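Local atomic coordinates of pyruvate kinase (Cryptosporidium parvum, PDB entry 4DRS), a protein that probably catalyses the last step of glycolysis, passing the phosphoryl group of phosphoenolpyruvate to ADP to give pyruvate and ATP. Residues E114-L120 and I149-Y153; P125-K129 and L143-E147; E272-V277 and G295-I301. All blocks are in the same frame, centred on the assembly; numbering follows the deposited sequence.

Contact 1 of 3, residues E114-L120 and I149-Y153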
ATOM      1  N   GLU A 114      -6.477  10.766 -47.487  1.00 62.08           N
ATOM      2  CA  GLU A 114      -6.211   9.432 -48.018  1.00 62.11           C
ATOM      3  C   GLU A 114      -5.990   9.441 -49.529  1.00 60.53           C
ATOM      4  O   GLU A 114      -6.472  10.326 -50.232  1.00 60.80           O
ATOM      5  CB  GLU A 114      -7.328   8.451 -47.633  1.00 65.43           C
ATOM      6  CG  GLU A 114      -8.710   8.792 -48.170  1.00 67.72           C
ATOM      7  CD  GLU A 114      -9.744   7.708 -47.895  1.00 70.59           C
ATOM      8  OE1 GLU A 114      -9.805   7.184 -46.760  1.00 71.72           O
ATOM      9  OE2 GLU A 114     -10.512   7.383 -48.823  1.00 71.88           O
ATOM     10  N   ILE A 115      -5.241   8.453 -50.008  1.00 60.98           N
ATOM     11  CA  ILE A 115      -5.022   8.255 -51.436  1.00 60.79           C
ATOM     12  C   ILE A 115      -5.721   6.968 -51.861  1.00 62.57           C
ATOM     13  O   ILE A 115      -5.500   5.907 -51.267  1.00 62.56           O
ATOM     14  CB  ILE A 115      -3.516   8.166 -51.787  1.00 59.56           C
ATOM     15  CG1 ILE A 115      -2.748   9.359 -51.206  1.00 59.89           C
ATOM     16  CG2 ILE A 115      -3.323   8.088 -53.297  1.00 58.00           C
ATOM     17  CD1 ILE A 115      -1.263   9.113 -51.033  1.00 59.50           C
ATOM     18  N   ARG A 116      -6.568   7.065 -52.879  1.00 64.63           N
ATOM     19  CA  ARG A 116      -7.264   5.889 -53.390  1.00 69.74           C
ATOM     20  C   ARG A 116      -7.043   5.691 -54.887  1.00 71.03           C
ATOM     21  O   ARG A 116      -6.715   6.638 -55.609  1.00 71.02           O
ATOM     22  CB  ARG A 116      -8.763   5.943 -53.052  1.00 71.45           C
ATOM     23  CG  ARG A 116      -9.066   5.725 -51.576  1.00 72.49           C
ATOM     24  CD  ARG A 116     -10.485   5.222 -51.350  1.00 75.23           C
ATOM     25  NE  ARG A 116     -10.788   5.030 -49.929  1.00 77.19           N
ATOM     26  CZ  ARG A 116     -10.505   3.933 -49.227  1.00 77.50           C
ATOM     27  NH1 ARG A 116      -9.900   2.899 -49.797  1.00 75.81           N
ATOM     28  NH2 ARG A 116     -10.828   3.870 -47.942  1.00 79.60           N
ATOM     29  N   THR A 117      -7.204   4.448 -55.337  1.00 73.61           N
ATOM     30  CA  THR A 117      -7.125   4.122 -56.761  1.00 77.29           C
ATOM     31  C   THR A 117      -8.465   4.403 -57.446  1.00 79.91           C
ATOM     32  O   THR A 117      -9.476   4.620 -56.775  1.00 79.23           O
ATOM     33  CB  THR A 117      -6.698   2.655 -56.997  1.00 76.43           C
ATOM     34  OG1 THR A 117      -7.552   1.774 -56.258  1.00 77.83           O
ATOM     35  CG2 THR A 117      -5.260   2.437 -56.559  1.00 75.46           C
ATOM     36  N   GLY A 118      -8.461   4.411 -58.777  1.00 84.92           N
ATOM     37  CA  GLY A 118      -9.666   4.700 -59.552  1.00 90.83           C
ATOM     38  C   GLY A 118     -10.501   3.473 -59.864  1.00 95.30           C
ATOM     39  O   GLY A 118     -10.301   2.406 -59.278  1.00 94.80           O
ATOM     40  N   MET A 119     -11.443   3.637 -60.789  1.00100.35           N
ATOM     41  CA  MET A 119     -12.310   2.546 -61.227  1.00105.43           C
ATOM     42  C   MET A 119     -11.582   1.651 -62.226  1.00107.91           C
ATOM     43  O   MET A 119     -10.773   2.132 -63.024  1.00108.07           O
ATOM     44  CB  MET A 119     -13.598   3.098 -61.848  1.00108.58           C
ATOM     45  CG  MET A 119     -14.431   3.963 -60.912  1.00109.29           C
ATOM     46  SD  MET A 119     -15.193   3.044 -59.557  1.00109.94           S
ATOM     47  CE  MET A 119     -16.609   2.324 -60.387  1.00112.42           C
ATOM     48  N   LEU A 120     -11.873   0.352 -62.175  1.00110.69           N
ATOM     49  CA  LEU A 120     -11.199  -0.628 -63.028  1.00113.35           C
ATOM     50  C   LEU A 120     -11.922  -0.878 -64.358  1.00117.73           C
ATOM     51  O   LEU A 120     -12.885  -0.180 -64.691  1.00117.59           O
ATOM     52  CB  LEU A 120     -10.956  -1.941 -62.267  1.00113.06           C
ATOM     53  CG  LEU A 120      -9.933  -1.929 -61.119  1.00110.47           C
ATOM     54  CD1 LEU A 120      -9.945  -3.251 -60.368  1.00110.44           C
ATOM     55  CD2 LEU A 120      -8.526  -1.609 -61.605  1.00111.59           C
ATOM     56  N   ILE A 149      -3.582   2.016 -64.147  1.00 96.26           N
ATOM     57  CA  ILE A 149      -4.620   2.357 -63.167  1.00 91.69           C
ATOM     58  C   ILE A 149      -4.629   3.854 -62.847  1.00 88.65           C
ATOM     59  O   ILE A 149      -3.737   4.598 -63.266  1.00 88.55           O
ATOM     60  CB  ILE A 149      -4.506   1.533 -61.858  1.00 90.02           C
ATOM     61  CG1 ILE A 149      -3.153   1.769 -61.170  1.00 89.10           C
ATOM     62  CG2 ILE A 149      -4.748   0.052 -62.129  1.00 91.89           C
ATOM     63  CD1 ILE A 149      -3.138   1.420 -59.695  1.00 87.07           C
ATOM     64  N   SER A 150      -5.640   4.282 -62.097  1.00 85.29           N
ATOM     65  CA  SER A 150      -5.820   5.689 -61.768  1.00 82.40           C
ATOM     66  C   SER A 150      -5.467   5.986 -60.311  1.00 77.95           C
ATOM     67  O   SER A 150      -5.319   5.072 -59.496  1.00 75.92           O
ATOM     68  CB  SER A 150      -7.255   6.116 -62.069  1.00 85.97           C
ATOM     69  OG  SER A 150      -7.371   7.524 -62.049  1.00 89.28           O
ATOM     70  N   CYS A 151      -5.341   7.274 -59.996  1.00 74.45           N
ATOM     71  CA  CYS A 151      -4.941   7.731 -58.668  1.00 69.95           C
ATOM     72  C   CYS A 151      -5.623   9.058 -58.332  1.00 68.26           C
ATOM     73  O   CYS A 151      -5.730   9.945 -59.186  1.00 70.17           O
ATOM     74  CB  CYS A 151      -3.419   7.882 -58.612  1.00 70.17           C
ATOM     75  SG  CYS A 151      -2.727   8.405 -57.027  1.00 69.25           S
ATOM     76  N   SER A 152      -6.077   9.189 -57.089  1.00 64.45           N
ATOM     77  CA  SER A 152      -6.779  10.392 -56.638  1.00 63.81           C
ATOM     78  C   SER A 152      -5.834  11.540 -56.286  1.00 62.24           C
ATOM     79  O   SER A 152      -6.243  12.699 -56.246  1.00 63.00           O
ATOM     80  CB  SER A 152      -7.664  10.065 -55.437  1.00 63.48           C
ATOM     81  OG  SER A 152      -6.892   9.528 -54.379  1.00 63.86           O
ATOM     82  N   TYR A 153      -4.570  11.205 -56.039  1.00 59.85           N
ATOM     83  CA  TYR A 153      -3.569  12.166 -55.583  1.00 58.66           C
ATOM     84  C   TYR A 153      -2.830  12.785 -56.777  1.00 58.49           C
ATOM     85  O   TYR A 153      -1.931  12.170 -57.354  1.00 58.31           O
ATOM     86  CB  TYR A 153      -2.617  11.458 -54.604  1.00 56.23           C
ATOM     87  CG  TYR A 153      -1.552  12.312 -53.947  1.00 55.71           C
ATOM     88  CD1 TYR A 153      -1.858  13.547 -53.375  1.00 56.43           C
ATOM     89  CD2 TYR A 153      -0.237  11.854 -53.860  1.00 55.06           C
ATOM     90  CE1 TYR A 153      -0.875  14.315 -52.766  1.00 57.30           C
ATOM     91  CE2 TYR A 153       0.751  12.611 -53.253  1.00 54.74           C
ATOM     92  CZ  TYR A 153       0.429  13.839 -52.710  1.00 56.40           C
ATOM     93  OH  TYR A 153       1.414  14.584 -52.107  1.00 57.16           O
TER
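Two nearly antiparallel pieces of chain lie side by side here, their end-to-end directions 159° apart: 114-120, on the way from the barrel into the small B domain, runs beside 149-153 within it. Start at Ile-149, on the strand 148-150. Its CG2 sits 4.2 Å from Leu-120 CD2 and its CD1 3.9 Å from Thr-117 CG2, so one end of the contact is apolar. Ser-150 follows with its backbone: its O takes a weak hydrogen bond from Gly-118 N (3.3 Å) and a CA-H...O contact from Thr-117 CA (3.4 Å). Gly-118 fits because it lacks a CB, which would lie 2.5 Å from Ser-150 CB. The hydroxyl of Ser-150 is used elsewhere, by Asp-139 O. Cys-151 directs its CA-to-CB bond away, yet SG lies 3.8 Å from Ile-115 CG2 and accepts from Tyr-153 N (3.5 Å). Ser-152 holds Arg-116 twice: Ser-152 N donates to Arg-116 O (3.0 Å), and Ser-152 OG receives Arg-116 N (2.9 Å, almost straight). That ties down the backbone of an ADP-binding residue, empty of nucleotide here, whose NE forms a salt bridge with Glu-114 OE2 (2.6 Å), its hydrogen bond weak in angle. At Tyr-153, CB rests on Ile-115 CG2 (3.7 Å), while OH reaches His-209 N and Ser-159 OG. Around the pair, Ile-149 and Cys-151 pack on Ile-136 of strand 133-137, Thr-117 and Ile-149 on Ile-168 of strand 165-168, and Ile-115 and Cys-151 on Met-201 of strand 201-202.

Contact 2 of 3, residues P125-K129 and L143-E147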
ATOM      1  N   PRO A 125     -12.783  -6.487 -61.248  1.00126.58           N
ATOM      2  CA  PRO A 125     -11.482  -6.502 -60.557  1.00125.56           C
ATOM      3  C   PRO A 125     -10.333  -7.072 -61.388  1.00127.99           C
ATOM      4  O   PRO A 125     -10.565  -7.856 -62.311  1.00131.20           O
ATOM      5  CB  PRO A 125     -11.740  -7.391 -59.331  1.00125.86           C
ATOM      6  CG  PRO A 125     -12.966  -8.171 -59.660  1.00128.05           C
ATOM      7  CD  PRO A 125     -13.797  -7.245 -60.494  1.00128.07           C
ATOM      8  N   ILE A 126      -9.103  -6.676 -61.052  1.00129.38           N
ATOM      9  CA  ILE A 126      -7.914  -7.037 -61.838  1.00131.85           C
ATOM     10  C   ILE A 126      -6.721  -7.479 -60.975  1.00131.15           C
ATOM     11  O   ILE A 126      -6.423  -6.871 -59.943  1.00128.84           O
ATOM     12  CB  ILE A 126      -7.479  -5.880 -62.776  1.00131.73           C
ATOM     13  CG1 ILE A 126      -8.622  -5.497 -63.729  1.00133.63           C
ATOM     14  CG2 ILE A 126      -6.250  -6.274 -63.584  1.00133.04           C
ATOM     15  CD1 ILE A 126      -8.480  -4.135 -64.377  1.00133.23           C
ATOM     16  N   GLU A 127      -6.046  -8.538 -61.424  1.00134.09           N
ATOM     17  CA  GLU A 127      -4.857  -9.074 -60.756  1.00135.37           C
ATOM     18  C   GLU A 127      -3.583  -8.673 -61.493  1.00133.97           C
ATOM     19  O   GLU A 127      -3.616  -8.389 -62.694  1.00134.03           O
ATOM     20  CB  GLU A 127      -4.926 -10.602 -60.683  1.00141.25           C
ATOM     21  CG  GLU A 127      -6.213 -11.162 -60.100  1.00144.06           C
ATOM     22  CD  GLU A 127      -6.190 -12.674 -59.982  1.00149.61           C
ATOM     23  OE1 GLU A 127      -6.016 -13.357 -61.018  1.00151.83           O
ATOM     24  OE2 GLU A 127      -6.352 -13.182 -58.853  1.00151.76           O
ATOM     25  N   LEU A 128      -2.460  -8.670 -60.775  1.00131.62           N
ATOM     26  CA  LEU A 128      -1.164  -8.327 -61.365  1.00129.48           C
ATOM     27  C   LEU A 128      -0.076  -9.354 -61.048  1.00129.46           C
ATOM     28  O   LEU A 128      -0.142 -10.054 -60.034  1.00129.47           O
ATOM     29  CB  LEU A 128      -0.719  -6.922 -60.932  1.00126.83           C
ATOM     30  CG  LEU A 128      -1.592  -5.708 -61.284  1.00123.65           C
ATOM     31  CD1 LEU A 128      -0.887  -4.428 -60.882  1.00120.11           C
ATOM     32  CD2 LEU A 128      -1.946  -5.651 -62.763  1.00124.62           C
ATOM     33  N   LYS A 129       0.917  -9.430 -61.932  1.00129.23           N
ATOM     34  CA  LYS A 129       2.040 -10.355 -61.791  1.00130.61           C
ATOM     35  C   LYS A 129       3.362  -9.590 -61.696  1.00128.10           C
ATOM     36  O   LYS A 129       3.577  -8.616 -62.420  1.00125.88           O
ATOM     37  CB  LYS A 129       2.068 -11.337 -62.969  1.00133.93           C
ATOM     38  CG  LYS A 129       3.011 -12.519 -62.796  1.00139.01           C
ATOM     39  CD  LYS A 129       3.052 -13.384 -64.045  1.00142.50           C
ATOM     40  CE  LYS A 129       4.039 -14.530 -63.888  1.00146.64           C
ATOM     41  NZ  LYS A 129       4.118 -15.363 -65.120  1.00151.27           N
ATOM     42  N   LEU A 143     -11.113   4.963 -66.472  1.00108.45           N
ATOM     43  CA  LEU A 143     -11.198   3.531 -66.207  1.00108.49           C
ATOM     44  C   LEU A 143      -9.836   2.876 -66.420  1.00107.32           C
ATOM     45  O   LEU A 143      -9.248   2.983 -67.499  1.00109.09           O
ATOM     46  CB  LEU A 143     -12.261   2.872 -67.096  1.00112.08           C
ATOM     47  CG  LEU A 143     -13.719   3.339 -66.978  1.00113.95           C
ATOM     48  CD1 LEU A 143     -14.567   2.709 -68.074  1.00117.63           C
ATOM     49  CD2 LEU A 143     -14.308   3.036 -65.605  1.00111.57           C
ATOM     50  N   GLY A 144      -9.343   2.205 -65.384  1.00106.04           N
ATOM     51  CA  GLY A 144      -8.005   1.622 -65.400  1.00107.83           C
ATOM     52  C   GLY A 144      -7.974   0.126 -65.635  1.00110.03           C
ATOM     53  O   GLY A 144      -8.735  -0.624 -65.023  1.00108.56           O
ATOM     54  N   ASN A 145      -7.084  -0.305 -66.524  1.00113.82           N
ATOM     55  CA  ASN A 145      -6.912  -1.725 -66.830  1.00116.33           C
ATOM     56  C   ASN A 145      -5.798  -2.380 -66.006  1.00116.39           C
ATOM     57  O   ASN A 145      -5.466  -1.916 -64.911  1.00113.63           O
ATOM     58  CB  ASN A 145      -6.696  -1.940 -68.339  1.00118.88           C
ATOM     59  CG  ASN A 145      -5.632  -1.025 -68.924  1.00119.09           C
ATOM     60  OD1 ASN A 145      -4.545  -0.871 -68.366  1.00117.36           O
ATOM     61  ND2 ASN A 145      -5.938  -0.425 -70.068  1.00121.77           N
ATOM     62  N   SER A 146      -5.234  -3.461 -66.544  1.00119.71           N
ATOM     63  CA  SER A 146      -4.161  -4.212 -65.895  1.00119.65           C
ATOM     64  C   SER A 146      -2.791  -3.574 -66.133  1.00120.22           C
ATOM     65  O   SER A 146      -1.772  -4.063 -65.637  1.00120.89           O
ATOM     66  CB  SER A 146      -4.158  -5.655 -66.410  1.00123.20           C
ATOM     67  OG  SER A 146      -3.235  -6.461 -65.699  1.00123.20           O
ATOM     68  N   GLU A 147      -2.776  -2.479 -66.890  1.00119.66           N
ATOM     69  CA  GLU A 147      -1.531  -1.834 -67.302  1.00118.41           C
ATOM     70  C   GLU A 147      -1.440  -0.386 -66.819  1.00114.21           C
ATOM     71  O   GLU A 147      -0.355   0.091 -66.483  1.00114.22           O
ATOM     72  CB  GLU A 147      -1.385  -1.897 -68.827  1.00123.55           C
ATOM     73  CG  GLU A 147      -1.488  -3.304 -69.408  1.00128.91           C
ATOM     74  CD  GLU A 147      -1.951  -3.316 -70.854  1.00132.71           C
ATOM     75  OE1 GLU A 147      -1.231  -2.774 -71.720  1.00134.78           O
ATOM     76  OE2 GLU A 147      -3.033  -3.880 -71.124  1.00133.43           O
TER
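Ile-126 lays its side chain over the backbone of the loop 143-147: CD1 is 3.6 Å from both Gly-144 O and Asn-145 C, and CG2 is 3.6 Å from Ser-146 CB. Its CA-to-CB bond points toward the loop, and with Ser-146 it has the most surface covered, 60 Å² each. Leu-128, two residues on, completes the cover from CD2, which lies 3.3 Å from both the O and the OG of Ser-146. The two backbones stay apart, 6.2 Å between the CA atoms of Ile-126 and Ser-146, so this is side-chain packing and not sheet pairing. The loop holds its own shape through an Asx turn, Asn-145 OD1 accepting from Glu-147 N at 2.8 Å; the same oxygen also takes Cys-148 N, where the next strand begins. Strand 126-127 meanwhile pairs antiparallel with 194-195. Ile-126 and Leu-128 thus join to the end of the loop linking parallel strands 133-137 and 148-150 in the B domain, the small, largely beta-structured domain of pyruvate kinases.

Contact 3 of 3, residues E272-V277 and G295-I301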
ATOM      1  N   GLU A 272      -3.558   7.786 -36.015  1.00 41.62           N
ATOM      2  CA  GLU A 272      -3.441   6.789 -37.077  1.00 43.20           C
ATOM      3  C   GLU A 272      -2.034   6.724 -37.671  1.00 43.85           C
ATOM      4  O   GLU A 272      -1.797   5.987 -38.629  1.00 44.22           O
ATOM      5  CB  GLU A 272      -4.426   7.106 -38.209  1.00 44.50           C
ATOM      6  CG  GLU A 272      -5.889   6.964 -37.849  1.00 44.30           C
ATOM      7  CD  GLU A 272      -6.790   7.127 -39.051  1.00 45.20           C
ATOM      8  OE1 GLU A 272      -6.921   6.166 -39.844  1.00 46.07           O
ATOM      9  OE2 GLU A 272      -7.373   8.220 -39.197  1.00 45.39           O
ATOM     10  N   ASN A 273      -1.112   7.512 -37.124  1.00 43.47           N
ATOM     11  CA  ASN A 273       0.270   7.509 -37.598  1.00 44.82           C
ATOM     12  C   ASN A 273       1.269   8.010 -36.561  1.00 45.23           C
ATOM     13  O   ASN A 273       0.875   8.454 -35.475  1.00 44.94           O
ATOM     14  CB  ASN A 273       0.410   8.278 -38.928  1.00 44.93           C
ATOM     15  CG  ASN A 273       0.144   9.769 -38.794  1.00 43.96           C
ATOM     16  OD1 ASN A 273       0.045  10.320 -37.696  1.00 42.84           O
ATOM     17  ND2 ASN A 273       0.040  10.435 -39.934  1.00 44.68           N
ATOM     18  N   LEU A 274       2.552   7.939 -36.910  1.00 46.52           N
ATOM     19  CA  LEU A 274       3.645   8.269 -35.993  1.00 47.42           C
ATOM     20  C   LEU A 274       3.579   9.712 -35.492  1.00 47.45           C
ATOM     21  O   LEU A 274       3.778   9.961 -34.300  1.00 47.73           O
ATOM     22  CB  LEU A 274       5.010   7.962 -36.635  1.00 48.08           C
ATOM     23  CG  LEU A 274       6.288   8.107 -35.791  1.00 49.09           C
ATOM     24  CD1 LEU A 274       6.219   7.309 -34.490  1.00 48.38           C
ATOM     25  CD2 LEU A 274       7.519   7.707 -36.597  1.00 49.63           C
ATOM     26  N   GLU A 275       3.290  10.650 -36.395  1.00 48.00           N
ATOM     27  CA  GLU A 275       3.157  12.062 -36.028  1.00 49.50           C
ATOM     28  C   GLU A 275       2.143  12.259 -34.907  1.00 47.61           C
ATOM     29  O   GLU A 275       2.438  12.911 -33.901  1.00 47.47           O
ATOM     30  CB  GLU A 275       2.781  12.920 -37.240  1.00 53.06           C
ATOM     31  CG  GLU A 275       3.957  13.620 -37.905  1.00 57.92           C
ATOM     32  CD  GLU A 275       4.567  14.709 -37.032  1.00 61.77           C
ATOM     33  OE1 GLU A 275       3.834  15.642 -36.630  1.00 65.08           O
ATOM     34  OE2 GLU A 275       5.784  14.640 -36.757  1.00 63.04           O
ATOM     35  N   GLY A 276       0.959  11.679 -35.087  1.00 45.77           N
ATOM     36  CA  GLY A 276      -0.087  11.704 -34.072  1.00 44.35           C
ATOM     37  C   GLY A 276       0.360  11.147 -32.734  1.00 43.59           C
ATOM     38  O   GLY A 276       0.018  11.701 -31.689  1.00 43.59           O
ATOM     39  N   VAL A 277       1.118  10.051 -32.767  1.00 42.66           N
ATOM     40  CA  VAL A 277       1.669   9.449 -31.547  1.00 43.05           C
ATOM     41  C   VAL A 277       2.669  10.395 -30.861  1.00 44.25           C
ATOM     42  O   VAL A 277       2.597  10.602 -29.647  1.00 44.05           O
ATOM     43  CB  VAL A 277       2.329   8.072 -31.814  1.00 42.84           C
ATOM     44  CG1 VAL A 277       2.903   7.490 -30.528  1.00 41.95           C
ATOM     45  CG2 VAL A 277       1.336   7.100 -32.440  1.00 41.00           C
ATOM     46  N   GLY A 295      -4.936   2.838 -39.337  1.00 64.27           N
ATOM     47  CA  GLY A 295      -4.235   3.835 -40.151  1.00 64.24           C
ATOM     48  C   GLY A 295      -2.936   3.358 -40.780  1.00 65.71           C
ATOM     49  O   GLY A 295      -2.865   2.256 -41.326  1.00 65.28           O
ATOM     50  N   ASP A 296      -1.908   4.198 -40.689  1.00 66.32           N
ATOM     51  CA  ASP A 296      -0.592   3.908 -41.255  1.00 69.24           C
ATOM     52  C   ASP A 296       0.417   3.418 -40.220  1.00 68.07           C
ATOM     53  O   ASP A 296       1.496   2.946 -40.586  1.00 69.40           O
ATOM     54  CB  ASP A 296      -0.025   5.151 -41.948  1.00 72.09           C
ATOM     55  CG  ASP A 296      -0.695   5.439 -43.274  1.00 75.96           C
ATOM     56  OD1 ASP A 296      -1.246   4.496 -43.888  1.00 78.27           O
ATOM     57  OD2 ASP A 296      -0.662   6.612 -43.707  1.00 77.80           O
ATOM     58  N   LEU A 297       0.064   3.537 -38.940  1.00 65.40           N
ATOM     59  CA  LEU A 297       0.970   3.238 -37.827  1.00 63.91           C
ATOM     60  C   LEU A 297       1.768   1.943 -38.012  1.00 65.11           C
ATOM     61  O   LEU A 297       2.984   1.922 -37.789  1.00 63.62           O
ATOM     62  CB  LEU A 297       0.202   3.215 -36.500  1.00 62.19           C
ATOM     63  CG  LEU A 297       1.017   3.194 -35.201  1.00 61.66           C
ATOM     64  CD1 LEU A 297       2.009   4.349 -35.140  1.00 61.04           C
ATOM     65  CD2 LEU A 297       0.092   3.206 -33.992  1.00 59.98           C
ATOM     66  N   GLY A 298       1.083   0.883 -38.445  1.00 65.98           N
ATOM     67  CA  GLY A 298       1.699  -0.427 -38.661  1.00 68.98           C
ATOM     68  C   GLY A 298       2.756  -0.489 -39.753  1.00 72.65           C
ATOM     69  O   GLY A 298       3.317  -1.554 -40.016  1.00 74.25           O
ATOM     70  N   MET A 299       3.028   0.652 -40.382  1.00 74.26           N
ATOM     71  CA  MET A 299       4.008   0.744 -41.462  1.00 75.71           C
ATOM     72  C   MET A 299       5.146   1.710 -41.139  1.00 74.73           C
ATOM     73  O   MET A 299       6.127   1.788 -41.880  1.00 75.55           O
ATOM     74  CB  MET A 299       3.324   1.199 -42.748  1.00 79.45           C
ATOM     75  CG  MET A 299       2.511   0.135 -43.464  1.00 83.24           C
ATOM     76  SD  MET A 299       1.456   0.861 -44.737  1.00 87.12           S
ATOM     77  CE  MET A 299       2.581   2.036 -45.494  1.00 87.18           C
ATOM     78  N   GLU A 300       5.006   2.448 -40.039  1.00 72.02           N
ATOM     79  CA  GLU A 300       5.972   3.484 -39.679  1.00 70.10           C
ATOM     80  C   GLU A 300       6.796   3.082 -38.458  1.00 69.19           C
ATOM     81  O   GLU A 300       7.886   3.609 -38.229  1.00 70.80           O
ATOM     82  CB  GLU A 300       5.257   4.816 -39.440  1.00 68.64           C
ATOM     83  CG  GLU A 300       4.361   5.249 -40.596  1.00 68.20           C
ATOM     84  CD  GLU A 300       3.639   6.556 -40.332  1.00 67.51           C
ATOM     85  OE1 GLU A 300       3.219   6.792 -39.181  1.00 65.38           O
ATOM     86  OE2 GLU A 300       3.485   7.349 -41.284  1.00 67.81           O
ATOM     87  N   ILE A 301       6.259   2.145 -37.682  1.00 67.24           N
ATOM     88  CA  ILE A 301       6.941   1.607 -36.508  1.00 65.75           C
ATOM     89  C   ILE A 301       6.941   0.079 -36.587  1.00 65.03           C
ATOM     90  O   ILE A 301       6.176  -0.492 -37.367  1.00 65.08           O
ATOM     91  CB  ILE A 301       6.284   2.090 -35.189  1.00 65.63           C
ATOM     92  CG1 ILE A 301       4.893   1.468 -34.994  1.00 64.96           C
ATOM     93  CG2 ILE A 301       6.209   3.611 -35.153  1.00 65.10           C
ATOM     94  CD1 ILE A 301       4.428   1.439 -33.553  1.00 63.84           C
TER
HETATM   95  O   HOH W   1      -7.708   2.976 -40.373  1.00 61.60           O
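In the TIM barrel of pyruvate kinase, these segments follow the neighbouring parallel strands 266-271 and 289-293, at the C-terminal end of the barrel, where the active sites of this fold lie. Leu-274, Glu-272 and Leu-297 have the most surface buried. Leu-274 begins helix 274-278, N-capped by Asn-273, whose OD1 accepts from Gly-276 N (3.1 Å) and ND2 donates to Gln-239 OE1. Leu-274 N donates to Glu-300 OE1 (2.6 Å), while Leu-274 CD1 meets Ile-301 CG2 at 3.8 Å. Leu-297 reaches the same helix with CD1, 3.9 Å from Val-277 CG2. A second subunit packs alongside, its Met-29 on Val-277 and its Ile-32 on Ile-301. Glu-272 joins the two turns through its backbone: its O takes Asp-296 N (2.7 Å) and, weakly, Leu-297 N (3.1 Å). Gly-295, at positive phi, passes beside it, where a CB would clash with Glu-272 CB. The carboxylate binds Phe-237 N through OE2; a water accepts from Gly-295 N at 3.0 Å and donates weakly to Glu-272 OE1 at 3.3 Å.

In the fold
Contacts 1 and 2 belong to the B domain: their centres are 12 Å apart, Met-119 O and Gly-144 N lie 2.8 Å apart, probably hydrogen-bonded, and Leu-120 CD1 packs 3.6 Å from Ile-126 N. Contact 3 is on the barrel, its centre 22 Å from contact 1's and 29 Å from contact 2's, with nearest atoms about 8 Å and 17 Å away. The ADP site relates contacts 1 and 3. Arg-116 of contact 1 binds ADP, though none is bound to this chain in the model; its side chain is about 4 Å from that of His-79, while that of Glu-272 in contact 3 is about 7 Å from that of Arg-74. Contact 2 is remote from the site.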